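Local coordinates for HTLV-2 integrase catalytic core domain (Human T-cell leukemia virus 2, PDB 6QBT), which forms the magnesium-binding catalytic core of a retroviral integrase, the enzyme that probably joins viral DNA ends to host DNA, at residues L126-D129 with N130-K134. Numbering follows the deposited sequence.
Sequences LPLD and NAINK
The side chain of Asn-130 folds back over Pro-127 and Leu-126 at the start of helix 128-142, where Pro-127 occupies the N-cap position. With chi1 at -62°, CG of Asn-130 lies beside its own backbone N, which turns the amide toward the residues that precede the helix. Its oxygen meets the proline ring, Asn-130 OD1 standing 3.7 Å from Pro-127 CD and only slightly farther from CG and CB. The amide nitrogen lies near both the proline and the leucine: Asn-130 ND2 is 3.7 Å from Leu-126 CD2 and close to Pro-127 CD as well, and the leucine and asparagine side chains cross at about a right angle. These approaches are van der Waals contacts.

Pro-127 O also receives a bond from Asn-130 N, 3.2 Å long but weak and strongly bent at the hydrogen. Regular i to i+4 bonding then sets in. Ile-132 N donates to Leu-128 O at 3.1 Å with an angle of 166°, and Asn-133 N to Asp-129 O at 3.0 Å. Ala-131 N adds a second, weak bond to Leu-128 O.

On the inward side, Leu-128 and Ile-132 sit one turn apart. Leu-128 holds CG anti to its backbone N (chi1 176°), and its CD1 lies 4.0 Å from Ile-132 CG1. Both side chains also touch Cys-41 of strand 37-42, while Ala-131 and Ile-132 pack on helix 104-122; Leu-126 meets Cys-48 of the second subunit.

Chemically, the first turn is two-sided: apolar branches join the helix to the sheet and to helix 104-122 of this RNase H-like core, whereas the proline at the N-cap offers no side-chain acceptor and contributes its backbone carbonyl, weakly bonded to Asn-130 N, while its ring packs against the Asn-130 amide.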
loop_
_atom_site.group_PDB
_atom_site.type_symbol
_atom_site.label_atom_id
_atom_site.label_comp_id
_atom_site.label_asym_id
_atom_site.label_seq_id
_atom_site.Cartn_x
_atom_site.Cartn_y
_atom_site.Cartn_z
ATOM N N LEU A 126 14.427 -16.917 -2.252
ATOM C CA LEU A 126 13.888 -15.619 -1.769
ATOM C C LEU A 126 13.375 -15.631 -0.324
ATOM O O LEU A 126 12.979 -16.672 0.167
ATOM C CB LEU A 126 12.746 -15.151 -2.682
ATOM C CG LEU A 126 13.217 -14.499 -3.996
ATOM C CD1 LEU A 126 12.177 -14.649 -5.105
ATOM C CD2 LEU A 126 13.594 -13.032 -3.773
ATOM N N PRO A 127 13.336 -14.458 0.343
ATOM C CA PRO A 127 12.978 -14.422 1.775
ATOM C C PRO A 127 11.551 -14.899 2.098
ATOM O O PRO A 127 10.658 -14.775 1.259
ATOM C CB PRO A 127 13.107 -12.929 2.144
ATOM C CG PRO A 127 13.874 -12.296 1.037
ATOM C CD PRO A 127 13.574 -13.102 -0.190
ATOM N N LEU A 128 11.355 -15.415 3.313
ATOM C CA LEU A 128 10.025 -15.761 3.854
ATOM C C LEU A 128 8.949 -14.671 3.689
ATOM O O LEU A 128 7.794 -14.964 3.374
ATOM C CB LEU A 128 10.162 -16.102 5.346
ATOM C CG LEU A 128 8.898 -16.417 6.157
ATOM C CD1 LEU A 128 8.144 -17.556 5.484
ATOM C CD2 LEU A 128 9.223 -16.766 7.610
ATOM N N ASP A 129 9.322 -13.422 3.928
ATOM C CA ASP A 129 8.381 -12.301 3.803
ATOM C C ASP A 129 7.735 -12.178 2.443
ATOM O O ASP A 129 6.565 -11.918 2.373
ATOM C CB ASP A 129 9.028 -10.967 4.189
ATOM C CG ASP A 129 8.762 -10.607 5.638
ATOM O OD1 ASP A 129 7.566 -10.548 6.047
ATOM O OD2 ASP A 129 9.741 -10.400 6.372
ATOM N N ASN A 130 8.507 -12.383 1.377
ATOM C CA ASN A 130 7.957 -12.443 0.027
ATOM C C ASN A 130 6.860 -13.515 -0.114
ATOM O O ASN A 130 5.830 -13.256 -0.725
ATOM C CB ASN A 130 9.034 -12.730 -1.007
ATOM C CG ASN A 130 10.094 -11.653 -1.074
ATOM O OD1 ASN A 130 10.485 -11.100 -0.041
ATOM N ND2 ASN A 130 10.595 -11.379 -2.289
ATOM N N ALA A 131 7.083 -14.702 0.436
ATOM C CA ALA A 131 6.141 -15.816 0.272
ATOM C C ALA A 131 4.837 -15.552 1.015
ATOM O O ALA A 131 3.756 -15.834 0.492
ATOM C CB ALA A 131 6.775 -17.120 0.731
ATOM N N ILE A 132 4.966 -14.972 2.209
ATOM C CA ILE A 132 3.852 -14.554 3.051
ATOM C C ILE A 132 3.053 -13.533 2.263
ATOM O O ILE A 132 1.834 -13.639 2.161
ATOM C CB ILE A 132 4.370 -13.865 4.359
ATOM C CG1 ILE A 132 5.184 -14.841 5.249
ATOM C CG2 ILE A 132 3.255 -13.179 5.150
ATOM C CD1 ILE A 132 4.362 -15.707 6.175
ATOM N N ASN A 133 3.746 -12.543 1.692
ATOM C CA ASN A 133 3.059 -11.452 0.989
ATOM C C ASN A 133 2.256 -11.996 -0.200
ATOM O O ASN A 133 1.059 -11.709 -0.361
ATOM C CB ASN A 133 4.044 -10.380 0.524
ATOM C CG ASN A 133 3.374 -9.065 0.273
ATOM O OD1 ASN A 133 2.613 -8.579 1.099
ATOM N ND2 ASN A 133 3.611 -8.493 -0.877
ATOM N N LYS A 134 2.907 -12.817 -1.003
ATOM C CA LYS A 134 2.265 -13.373 -2.176
ATOM C C LYS A 134 1.140 -14.338 -1.776
ATOM O O LYS A 134 0.100 -14.354 -2.410
ATOM C CB LYS A 134 3.284 -14.039 -3.065
ATOM C CG LYS A 134 4.245 -13.037 -3.669
ATOM C CD LYS A 134 5.226 -13.743 -4.584
ATOM C CE LYS A 134 6.208 -14.613 -3.808
ATOM N NZ LYS A 134 7.324 -15.037 -4.676
#